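Local coordinates for protein pectate lyase (Cellvibrio cellulosa, PDB 1GXM) that cleaves pectate (polygalacturonic acid) by anti-beta-elimination, this chain being the catalytic module of a longer family 10 polysaccharide lyase, at residues D38-Y43 with I77-F82; N23-A28 with R151-T156; A181-N186 with Y201-A206; W192-G197 with G216-G221. All coordinates share one frame; numbering follows the deposited sequence. Where two conformers were deposited one is given.

Contact 1 of 4, residues D38-Y43 with I77-F82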
# COMPACT_ATOMS: atom_id res chain seq x y z
N ASP A 38 -18.97 -17.10 1.25
CA ASP A 38 -19.64 -17.15 2.55
C ASP A 38 -18.63 -17.26 3.68
O ASP A 38 -18.83 -16.68 4.75
CB ASP A 38 -20.61 -18.33 2.62
CG ASP A 38 -21.90 -18.07 1.90
OD1 ASP A 38 -22.10 -16.94 1.42
OD2 ASP A 38 -22.79 -18.95 1.81
N VAL A 39 -17.57 -18.01 3.46
CA VAL A 39 -16.50 -18.11 4.44
C VAL A 39 -15.90 -16.72 4.66
O VAL A 39 -15.84 -16.25 5.79
CB VAL A 39 -15.41 -19.11 4.03
CG1 VAL A 39 -14.22 -19.08 5.00
CG2 VAL A 39 -15.99 -20.50 4.00
N VAL A 40 -15.50 -16.06 3.59
CA VAL A 40 -14.95 -14.71 3.72
C VAL A 40 -15.91 -13.80 4.45
O VAL A 40 -15.54 -13.10 5.37
CB VAL A 40 -14.59 -14.13 2.34
CG1 VAL A 40 -14.16 -12.69 2.45
CG2 VAL A 40 -13.51 -14.97 1.73
N LEU A 41 -17.16 -13.83 4.03
CA LEU A 41 -18.17 -12.98 4.61
C LEU A 41 -18.25 -13.19 6.13
O LEU A 41 -18.41 -12.25 6.92
CB LEU A 41 -19.53 -13.29 3.98
CG LEU A 41 -20.73 -12.57 4.54
CD1 LEU A 41 -20.62 -11.04 4.45
CD2 LEU A 41 -21.96 -13.05 3.78
N SER A 42 -18.14 -14.45 6.53
CA SER A 42 -18.39 -14.85 7.90
C SER A 42 -17.31 -14.40 8.88
O SER A 42 -17.53 -14.47 10.08
CB SER A 42 -18.55 -16.36 8.00
OG SER A 42 -17.32 -17.02 7.83
N TYR A 43 -16.17 -13.91 8.38
CA TYR A 43 -15.12 -13.37 9.25
C TYR A 43 -15.11 -11.86 9.34
O TYR A 43 -14.31 -11.30 10.06
CB TYR A 43 -13.74 -13.87 8.80
CG TYR A 43 -13.57 -15.31 9.14
CD1 TYR A 43 -13.13 -15.68 10.41
CD2 TYR A 43 -13.91 -16.30 8.25
CE1 TYR A 43 -13.01 -17.02 10.75
CE2 TYR A 43 -13.81 -17.63 8.59
CZ TYR A 43 -13.37 -17.99 9.85
OH TYR A 43 -13.28 -19.32 10.22
N ILE A 77 -9.25 -4.76 2.49
CA ILE A 77 -9.26 -4.25 1.13
C ILE A 77 -9.44 -5.36 0.11
O ILE A 77 -10.16 -5.19 -0.87
CB ILE A 77 -8.02 -3.36 0.85
CG1 ILE A 77 -6.70 -4.11 1.07
CG2 ILE A 77 -8.11 -2.11 1.70
CD1 ILE A 77 -5.46 -3.33 0.64
N THR A 78 -8.86 -6.52 0.35
CA THR A 78 -8.99 -7.63 -0.58
C THR A 78 -10.38 -8.23 -0.46
O THR A 78 -11.07 -8.42 -1.45
CB THR A 78 -7.95 -8.69 -0.31
OG1 THR A 78 -6.64 -8.11 -0.33
CG2 THR A 78 -7.96 -9.71 -1.43
N GLU A 79 -10.79 -8.53 0.76
CA GLU A 79 -12.11 -9.11 1.00
C GLU A 79 -13.22 -8.26 0.42
O GLU A 79 -14.17 -8.78 -0.18
CB GLU A 79 -12.36 -9.32 2.51
CG GLU A 79 -11.55 -10.43 3.14
CD GLU A 79 -10.20 -10.02 3.64
OE1 GLU A 79 -9.69 -8.96 3.23
OE2 GLU A 79 -9.62 -10.76 4.45
N MET A 80 -13.13 -6.95 0.57
CA MET A 80 -14.24 -6.10 0.13
C MET A 80 -14.32 -6.04 -1.40
O MET A 80 -15.42 -5.97 -1.95
CB MET A 80 -14.22 -4.73 0.78
CG MET A 80 -13.43 -3.72 0.04
SD MET A 80 -12.92 -2.48 1.14
CE MET A 80 -14.20 -1.26 0.92
N VAL A 81 -13.17 -6.08 -2.07
CA VAL A 81 -13.17 -6.03 -3.53
C VAL A 81 -13.75 -7.35 -4.03
O VAL A 81 -14.60 -7.39 -4.91
CB VAL A 81 -11.75 -5.79 -4.08
CG1 VAL A 81 -11.70 -6.02 -5.58
CG2 VAL A 81 -11.29 -4.38 -3.73
N PHE A 82 -13.28 -8.45 -3.45
CA PHE A 82 -13.78 -9.77 -3.75
C PHE A 82 -15.28 -9.88 -3.57
O PHE A 82 -16.00 -10.32 -4.47
CB PHE A 82 -13.03 -10.77 -2.88
CG PHE A 82 -13.61 -12.14 -2.90
CD1 PHE A 82 -13.56 -12.91 -4.06
CD2 PHE A 82 -14.19 -12.66 -1.77
CE1 PHE A 82 -14.10 -14.19 -4.05
CE2 PHE A 82 -14.72 -13.91 -1.75
CZ PHE A 82 -14.67 -14.69 -2.89

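Contact 2 of 4, residues N23-A28 with R151-T156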
# COMPACT_ATOMS: atom_id res chain seq x y z
N ASN A 23 -3.92 -3.03 -10.99
CA ASN A 23 -3.69 -4.45 -11.23
C ASN A 23 -3.99 -5.24 -9.95
O ASN A 23 -4.61 -6.30 -9.97
CB ASN A 23 -2.25 -4.70 -11.65
CG ASN A 23 -1.96 -4.32 -13.09
OD1 ASN A 23 -0.79 -4.21 -13.48
ND2 ASN A 23 -2.99 -4.13 -13.87
N TRP A 24 -3.54 -4.72 -8.81
CA TRP A 24 -3.83 -5.37 -7.55
C TRP A 24 -5.34 -5.50 -7.34
O TRP A 24 -5.86 -6.55 -6.95
CB TRP A 24 -3.19 -4.62 -6.36
CG TRP A 24 -3.77 -5.11 -5.12
CD1 TRP A 24 -3.41 -6.23 -4.44
CD2 TRP A 24 -4.91 -4.59 -4.46
NE1 TRP A 24 -4.27 -6.43 -3.39
CE2 TRP A 24 -5.20 -5.43 -3.38
CE3 TRP A 24 -5.73 -3.47 -4.67
CZ2 TRP A 24 -6.26 -5.21 -2.52
CZ3 TRP A 24 -6.79 -3.25 -3.80
CH2 TRP A 24 -7.05 -4.11 -2.76
N LEU A 25 -6.07 -4.43 -7.59
CA LEU A 25 -7.50 -4.41 -7.30
C LEU A 25 -8.22 -5.39 -8.21
O LEU A 25 -9.06 -6.18 -7.80
CB LEU A 25 -8.05 -3.01 -7.49
CG LEU A 25 -9.48 -2.78 -7.01
CD1 LEU A 25 -9.67 -1.34 -6.56
CD2 LEU A 25 -10.49 -3.14 -8.12
N ASN A 26 -7.89 -5.34 -9.48
CA ASN A 26 -8.57 -6.22 -10.41
C ASN A 26 -8.29 -7.68 -10.10
O ASN A 26 -9.18 -8.52 -10.21
CB ASN A 26 -8.28 -5.83 -11.85
CG ASN A 26 -9.06 -4.58 -12.26
OD1 ASN A 26 -10.30 -4.52 -12.10
ND2 ASN A 26 -8.36 -3.57 -12.76
N ASN A 27 -7.07 -7.98 -9.67
CA ASN A 27 -6.75 -9.34 -9.22
C ASN A 27 -7.55 -9.74 -7.99
O ASN A 27 -7.98 -10.89 -7.87
CB ASN A 27 -5.30 -9.42 -8.86
CG ASN A 27 -4.42 -9.66 -10.07
OD1 ASN A 27 -3.23 -9.37 -10.06
ND2 ASN A 27 -5.04 -10.07 -11.17
N ALA A 28 -7.76 -8.81 -7.08
CA ALA A 28 -8.47 -9.10 -5.83
C ALA A 28 -9.92 -9.51 -6.08
O ALA A 28 -10.54 -10.18 -5.27
CB ALA A 28 -8.44 -7.91 -4.90
N ARG A 151 -16.14 2.43 -10.67
CA ARG A 151 -15.39 1.45 -11.45
C ARG A 151 -15.68 0.07 -10.94
O ARG A 151 -15.87 -0.12 -9.75
CB ARG A 151 -13.88 1.66 -11.33
CG ARG A 151 -13.42 2.96 -11.84
CD ARG A 151 -11.94 3.05 -12.11
NE ARG A 151 -11.61 4.45 -12.36
CZ ARG A 151 -11.05 5.28 -11.50
NH1 ARG A 151 -10.65 4.87 -10.29
NH2 ARG A 151 -10.86 6.54 -11.85
N ALA A 152 -15.70 -0.88 -11.86
CA ALA A 152 -15.87 -2.29 -11.53
C ALA A 152 -14.89 -2.68 -10.43
O ALA A 152 -13.71 -2.36 -10.51
CB ALA A 152 -15.63 -3.14 -12.77
N PRO A 153 -15.33 -3.44 -9.44
CA PRO A 153 -16.66 -4.06 -9.32
C PRO A 153 -17.74 -3.22 -8.65
O PRO A 153 -18.78 -3.79 -8.29
CB PRO A 153 -16.36 -5.26 -8.44
CG PRO A 153 -15.27 -4.77 -7.54
CD PRO A 153 -14.42 -3.84 -8.35
N PHE A 154 -17.52 -1.92 -8.49
CA PHE A 154 -18.41 -1.04 -7.74
C PHE A 154 -19.35 -0.29 -8.67
O PHE A 154 -19.94 0.73 -8.28
CB PHE A 154 -17.60 -0.06 -6.90
CG PHE A 154 -16.59 -0.74 -6.02
CD1 PHE A 154 -17.01 -1.46 -4.90
CD2 PHE A 154 -15.25 -0.68 -6.30
CE1 PHE A 154 -16.09 -2.10 -4.08
CE2 PHE A 154 -14.32 -1.32 -5.47
CZ PHE A 154 -14.74 -2.03 -4.37
N ASP A 155 -19.52 -0.81 -9.87
CA ASP A 155 -20.47 -0.22 -10.85
C ASP A 155 -21.81 -0.96 -10.79
O ASP A 155 -22.41 -1.31 -11.81
CB ASP A 155 -19.89 -0.21 -12.27
CG ASP A 155 -19.55 -1.58 -12.79
OD1 ASP A 155 -19.45 -2.55 -12.01
OD2 ASP A 155 -19.36 -1.79 -14.00
N THR A 156 -22.26 -1.18 -9.56
CA THR A 156 -23.54 -1.80 -9.26
C THR A 156 -24.28 -0.86 -8.34
O THR A 156 -23.85 0.26 -8.09
CB THR A 156 -23.34 -3.16 -8.57
OG1 THR A 156 -22.71 -2.97 -7.30
CG2 THR A 156 -22.37 -4.05 -9.33
O HOH W 1 -11.90 -2.19 -12.53

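Contact 3 of 4, residues A181-N186 with Y201-A206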
# COMPACT_ATOMS: atom_id res chain seq x y z
N ALA A 181 2.89 14.34 3.27
CA ALA A 181 3.84 13.43 3.89
C ALA A 181 5.08 13.20 3.05
O ALA A 181 6.10 12.75 3.56
CB ALA A 181 3.17 12.12 4.20
N GLN A 182 4.98 13.45 1.76
CA GLN A 182 6.07 13.17 0.85
C GLN A 182 7.31 13.89 1.34
O GLN A 182 7.28 15.08 1.63
CB GLN A 182 5.70 13.58 -0.57
CG GLN A 182 6.68 13.06 -1.63
CD GLN A 182 6.18 13.32 -3.04
OE1 GLN A 182 5.17 14.01 -3.23
NE2 GLN A 182 6.86 12.76 -4.02
N TRP A 183 8.39 13.16 1.45
CA TRP A 183 9.58 13.65 2.13
C TRP A 183 10.40 14.58 1.28
O TRP A 183 10.73 14.27 0.14
CB TRP A 183 10.43 12.47 2.57
CG TRP A 183 11.66 12.87 3.28
CD1 TRP A 183 12.91 12.81 2.80
CD2 TRP A 183 11.75 13.38 4.61
NE1 TRP A 183 13.81 13.26 3.74
CE2 TRP A 183 13.12 13.60 4.88
CE3 TRP A 183 10.82 13.62 5.63
CZ2 TRP A 183 13.58 14.08 6.10
CZ3 TRP A 183 11.28 14.12 6.84
CH2 TRP A 183 12.65 14.34 7.06
N LYS A 184 10.75 15.72 1.86
CA LYS A 184 11.61 16.69 1.22
C LYS A 184 12.98 16.48 1.79
O LYS A 184 13.26 16.72 2.97
CB LYS A 184 11.12 18.11 1.45
CG LYS A 184 9.83 18.40 0.73
CD LYS A 184 9.08 19.68 1.20
CE LYS A 184 9.92 20.74 1.84
NZ LYS A 184 9.08 21.70 2.63
N GLN A 185 13.83 15.98 0.92
CA GLN A 185 15.18 15.61 1.25
C GLN A 185 16.05 16.78 0.87
O GLN A 185 16.34 16.97 -0.30
CB GLN A 185 15.56 14.39 0.44
CG GLN A 185 16.91 13.82 0.79
CD GLN A 185 17.16 12.59 0.01
OE1 GLN A 185 17.45 12.68 -1.19
NE2 GLN A 185 16.98 11.43 0.64
N ASN A 186 16.41 17.57 1.87
CA ASN A 186 17.23 18.77 1.68
C ASN A 186 16.65 19.60 0.56
O ASN A 186 17.33 20.02 -0.37
CB ASN A 186 18.68 18.37 1.43
CG ASN A 186 19.23 17.52 2.56
OD1 ASN A 186 19.12 17.89 3.74
ND2 ASN A 186 19.78 16.36 2.21
N TYR A 201 2.68 13.94 10.18
CA TYR A 201 3.19 13.63 8.82
C TYR A 201 4.63 13.13 8.79
O TYR A 201 5.18 12.89 7.71
CB TYR A 201 3.07 14.84 7.89
CG TYR A 201 1.68 15.38 7.76
CD1 TYR A 201 0.80 14.86 6.83
CD2 TYR A 201 1.26 16.44 8.54
CE1 TYR A 201 -0.47 15.36 6.70
CE2 TYR A 201 -0.03 16.94 8.42
CZ TYR A 201 -0.88 16.39 7.50
OH TYR A 201 -2.14 16.89 7.37
N GLN A 202 5.28 13.00 9.93
CA GLN A 202 6.70 12.68 10.00
C GLN A 202 6.92 11.20 9.77
O GLN A 202 6.12 10.40 10.20
CB GLN A 202 7.26 12.98 11.39
CG GLN A 202 7.25 14.39 11.95
CD GLN A 202 7.71 14.41 13.45
OE1 GLN A 202 8.09 13.38 14.00
NE2 GLN A 202 7.63 15.56 14.07
N PRO A 203 8.04 10.81 9.19
CA PRO A 203 8.41 9.40 9.18
C PRO A 203 8.46 8.83 10.57
O PRO A 203 8.91 9.48 11.51
CB PRO A 203 9.80 9.41 8.57
CG PRO A 203 9.76 10.62 7.68
CD PRO A 203 9.00 11.65 8.47
N LYS A 204 8.02 7.60 10.69
CA LYS A 204 8.01 6.88 11.96
C LYS A 204 8.63 5.50 11.80
O LYS A 204 8.78 4.99 10.69
CB LYS A 204 6.58 6.67 12.46
CG LYS A 204 5.81 7.95 12.65
CD LYS A 204 6.35 8.83 13.77
CE LYS A 204 5.54 10.08 13.85
NZ LYS A 204 6.04 11.03 14.91
N LYS A 205 8.98 4.92 12.92
CA LYS A 205 9.37 3.52 13.00
C LYS A 205 8.12 2.65 13.08
O LYS A 205 7.02 3.12 13.37
CB LYS A 205 10.18 3.23 14.27
CG LYS A 205 11.36 4.13 14.56
CD LYS A 205 12.09 3.73 15.86
CE LYS A 205 13.08 4.77 16.37
NZ LYS A 205 14.31 4.85 15.55
N ALA A 206 8.30 1.36 12.82
CA ALA A 206 7.26 0.37 13.04
C ALA A 206 7.84 -0.69 13.97
O ALA A 206 8.11 -0.39 15.13
CB ALA A 206 6.70 -0.18 11.74
O HOH W 2 7.15 13.55 5.95

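Contact 4 of 4, residues W192-G197 with G216-G221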
# COMPACT_ATOMS: atom_id res chain seq x y z
N TRP A 192 8.18 8.24 0.40
CA TRP A 192 7.55 8.11 1.68
C TRP A 192 8.23 7.03 2.48
O TRP A 192 8.82 6.11 1.95
CB TRP A 192 6.05 7.72 1.54
CG TRP A 192 5.28 8.75 0.80
CD1 TRP A 192 4.56 9.76 1.35
CD2 TRP A 192 5.24 8.95 -0.61
NE1 TRP A 192 4.05 10.56 0.36
CE2 TRP A 192 4.45 10.09 -0.85
CE3 TRP A 192 5.76 8.26 -1.70
CZ2 TRP A 192 4.19 10.56 -2.13
CZ3 TRP A 192 5.52 8.72 -2.96
CH2 TRP A 192 4.76 9.88 -3.18
N CYS A 193 8.10 7.14 3.79
CA CYS A 193 8.42 6.07 4.72
C CYS A 193 7.28 5.07 4.70
O CYS A 193 6.18 5.36 4.29
CB CYS A 193 8.58 6.66 6.13
SG CYS A 193 9.34 5.55 7.30
N ALA A 194 7.55 3.86 5.17
CA ALA A 194 6.50 2.86 5.23
C ALA A 194 5.40 3.25 6.20
O ALA A 194 4.28 2.78 6.08
CB ALA A 194 7.04 1.52 5.58
N GLN A 195 5.70 4.12 7.14
CA GLN A 195 4.69 4.64 8.03
C GLN A 195 5.08 6.05 8.44
O GLN A 195 6.26 6.35 8.58
CB GLN A 195 4.43 3.74 9.23
CG GLN A 195 5.64 3.37 10.01
CD GLN A 195 6.56 2.40 9.31
OE1 GLN A 195 6.10 1.39 8.74
NE2 GLN A 195 7.85 2.64 9.39
N HIS A 196 4.06 6.89 8.60
CA HIS A 196 4.21 8.30 8.97
C HIS A 196 3.24 8.63 10.07
O HIS A 196 2.21 7.98 10.22
CB HIS A 196 3.89 9.22 7.80
CG HIS A 196 4.94 9.28 6.74
ND1 HIS A 196 5.70 10.41 6.52
CD2 HIS A 196 5.35 8.37 5.82
CE1 HIS A 196 6.53 10.19 5.51
NE2 HIS A 196 6.34 8.96 5.07
N GLY A 197 3.52 9.70 10.79
CA GLY A 197 2.63 10.12 11.86
C GLY A 197 1.31 10.57 11.27
O GLY A 197 1.26 11.35 10.34
N GLY A 216 11.77 2.02 -0.19
CA GLY A 216 11.87 1.58 -1.56
C GLY A 216 10.72 0.67 -1.95
O GLY A 216 10.32 0.66 -3.10
N SER A 217 10.21 -0.10 -1.00
CA SER A 217 9.16 -1.07 -1.27
C SER A 217 7.78 -0.44 -1.34
O SER A 217 7.02 -0.74 -2.23
CB SER A 217 9.17 -2.14 -0.19
OG SER A 217 9.22 -1.54 1.09
N GLU A 218 7.45 0.43 -0.40
CA GLU A 218 6.07 0.91 -0.29
C GLU A 218 5.80 2.13 -1.13
O GLU A 218 4.65 2.44 -1.40
CB GLU A 218 5.68 1.18 1.17
CG GLU A 218 5.95 0.03 2.11
CD GLU A 218 5.22 -1.25 1.77
OE1 GLU A 218 4.34 -1.28 0.90
OE2 GLU A 218 5.52 -2.25 2.44
N SER A 219 6.84 2.83 -1.53
CA SER A 219 6.63 4.07 -2.26
C SER A 219 6.10 3.81 -3.66
O SER A 219 5.46 4.67 -4.22
CB SER A 219 7.89 4.90 -2.27
OG SER A 219 8.15 5.38 -0.98
N VAL A 220 6.30 2.62 -4.20
CA VAL A 220 5.77 2.24 -5.51
C VAL A 220 4.25 2.35 -5.51
O VAL A 220 3.65 3.00 -6.36
CB VAL A 220 6.16 0.80 -5.86
CG1 VAL A 220 5.50 0.35 -7.15
CG2 VAL A 220 7.68 0.67 -5.92
N GLY A 221 3.62 1.73 -4.52
CA GLY A 221 2.17 1.71 -4.47
C GLY A 221 1.60 3.08 -4.23
O GLY A 221 0.50 3.39 -4.69
O HOH W 3 6.12 4.33 1.30

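Contact 1 of 4, residues D38-Y43 with I77-F82
V40, on helix 37-42, splits its two methyl groups between two residues of helix 77-90. CG1 of V40 presses against the aliphatic part of E79, 3.5 Å from CG and 3.8 Å from CB. CG2 of V40 turns the other way and meets the ring of F82 at CE2, also at 3.8 Å, with the valine CB following at 4.1 Å from the same ring carbon. E79 and F82 are three residues apart, so both point to the same side of their helix and receive the forked end of V40 between them. The fork follows from the valine torsion: CG1 lies anti to the backbone N (chi1 174°) and CG2 anti to the carbonyl carbon. At this point the helices come near, with V40 CA and E79 CA 6.8 Å apart.

The second shell holds these groups in place. E79 bends at chi2 (88°), which leaves its methylenes facing V40 while OE2 bonds to Y56 OH and to a bound glycerol, probably from the crystallisation liquor. The ring of F82 is met edge-to-face by W32. On the other side, W50 NE1 holds the carbonyl of V40, and within the same segment S42 OG bonds to V39 O at 2.6 Å.

The touching surface is thus wholly carbon, even where one partner is a glutamate. It buries the apolar half of E79 against V40 and leaves the carboxylate to polar partners, so at this point the two helices of the catalytic module meet by close packing, not by directed bonds.

Contact 2 of 4, residues N23-A28 with R151-T156
L25 holds CG anti to its own nitrogen (chi1 -171°), and chi2 of 150° then directs CD2 from helix 20-28 to the proline of the facing loop, 4.0 Å from P153 CD. The same methyl group also lies 4.1 Å from A152 O. One residue on, chi1 of N26 (-76°) brings its amide end nearer the loop, with OD1 still 4.3 Å from A152 O. A water fills the step, giving one proton to N26 OD1 at 2.9 Å and the other to A152 O at 2.7 Å. N26 OD1 also takes a bond from R29 NH1, so two donors, the water and R29, hold the amide oxygen.

On the loop side, the peptide between A152 and P153 is cis, and F154 N bonds to R151 O at 2.7 Å. CG of P153 sits 4.1 Å above the centre of the F154 ring, and that ring packs on V143 and F146 of helix 136-148. With a cis proline at its third position and this closing bond, R151-F154 is a type VI beta turn, set in the connection between helices 136-148 and 161-181 of the helical toroid.

Contact 3 of 4, residues A181-N186 with Y201-A206
A181 and W183 face Y201 and P203 where helix 161-181 ends and the chain passes into the beta hairpin of strands 184-185 and 188-189; the loop after strand 195-196 lies alongside. Q182 is the first residue to leave helical angles.

The apolar part centres on the indole of W183 and the ring of P203. W183 CZ3 lies 3.7 Å from P203 CD, and W183 CE3 lies 3.8 Å from P203 CG, so two neighbouring carbons of the six-membered ring meet two neighbouring methylenes of the proline. The two side chains cross at about a right angle. CG of W183 is fully anti to the backbone N (chi1 -180°), which brings the six-membered ring up to P203; its NE1 end is tied to L283 O. A181 makes a looser contact, its CB 4.5 Å from CD1 of Y201.

The polar part runs through water. One molecule lies 2.7 Å from A181 O and 2.7 Å from Y201 O, joining the two backbones. More acceptors surround it than it has protons, so it cannot serve all of them at once; it also sits at the edge of the indole, in its plane. H196 ND1 gives Y201 O a further partner, tying the loop back to strand 195-196.

The ionic part belongs to the loop alone. K204 forms a salt bridge with D200, and its NZ also reaches Q202 OE1 at 3.2 Å, standing well above the plane of that amide, 54° out of it.

Contact 4 of 4, residues W192-G197 with G216-G221
On helix 219-226, S219 meets the backbone of W192, in the run of chain that leads into strand 195-196. W192 N donates to S219 OG at 3.2 Å, with an angle of 161° at the hydrogen. The same hydroxyl bonds to S215 O and receives a proton from a water at 3.2 Å, so three partners grip it. W192 O comes as near to OG, at 3.1 Å, but the angle is too poor for a bond. The water leans on to C193 O through a weak bond.

The serine oxygen also lies at the edge of the indole, in its plane, 3.8 Å from W192 CE3. That ring, whose NE1 is bound to I178 O, packs on V222, L223 and L226 further along the helix.

Strand 195-196 pairs antiparallel with strand 130-131, and beyond that strand the chain runs on to D134 and N135. E218 reaches these two: CG lies 3.9 Å from A194 CB, and the bend at chi2 (-60°) turns the carboxylate so that OE2 and OE1 take the backbone N-H groups of D134 and N135. H196 turns its ring edge to its own segment, NE2 accepting from C193 N at 2.8 Å, with the donor 21° out of the ring plane.

Contacts 1 and 4 are buried, while contacts 2 and 3 are only partly so. Contacts 1 and 2 adjoin: helix 20-28 packs on helix 77-90, V81 CG1 lying 3.5 Å from L25 O. Contacts 3 and 4 are closer still, about 9 Å between centres; Q202 O and G197 N, 2.8 Å apart, are probably hydrogen-bonded, and the segments alternate along the chain. The two pairs sit well apart, contact 3 lying across the chain's centre from contacts 1 and 2. Chemistry follows place: the helix-helix meeting of contact 1 is all carbon, the partly exposed contacts 2 and 3 combine proline packing with a water bridge, and the central contact 4 alone has a direct hydrogen bond between its segments.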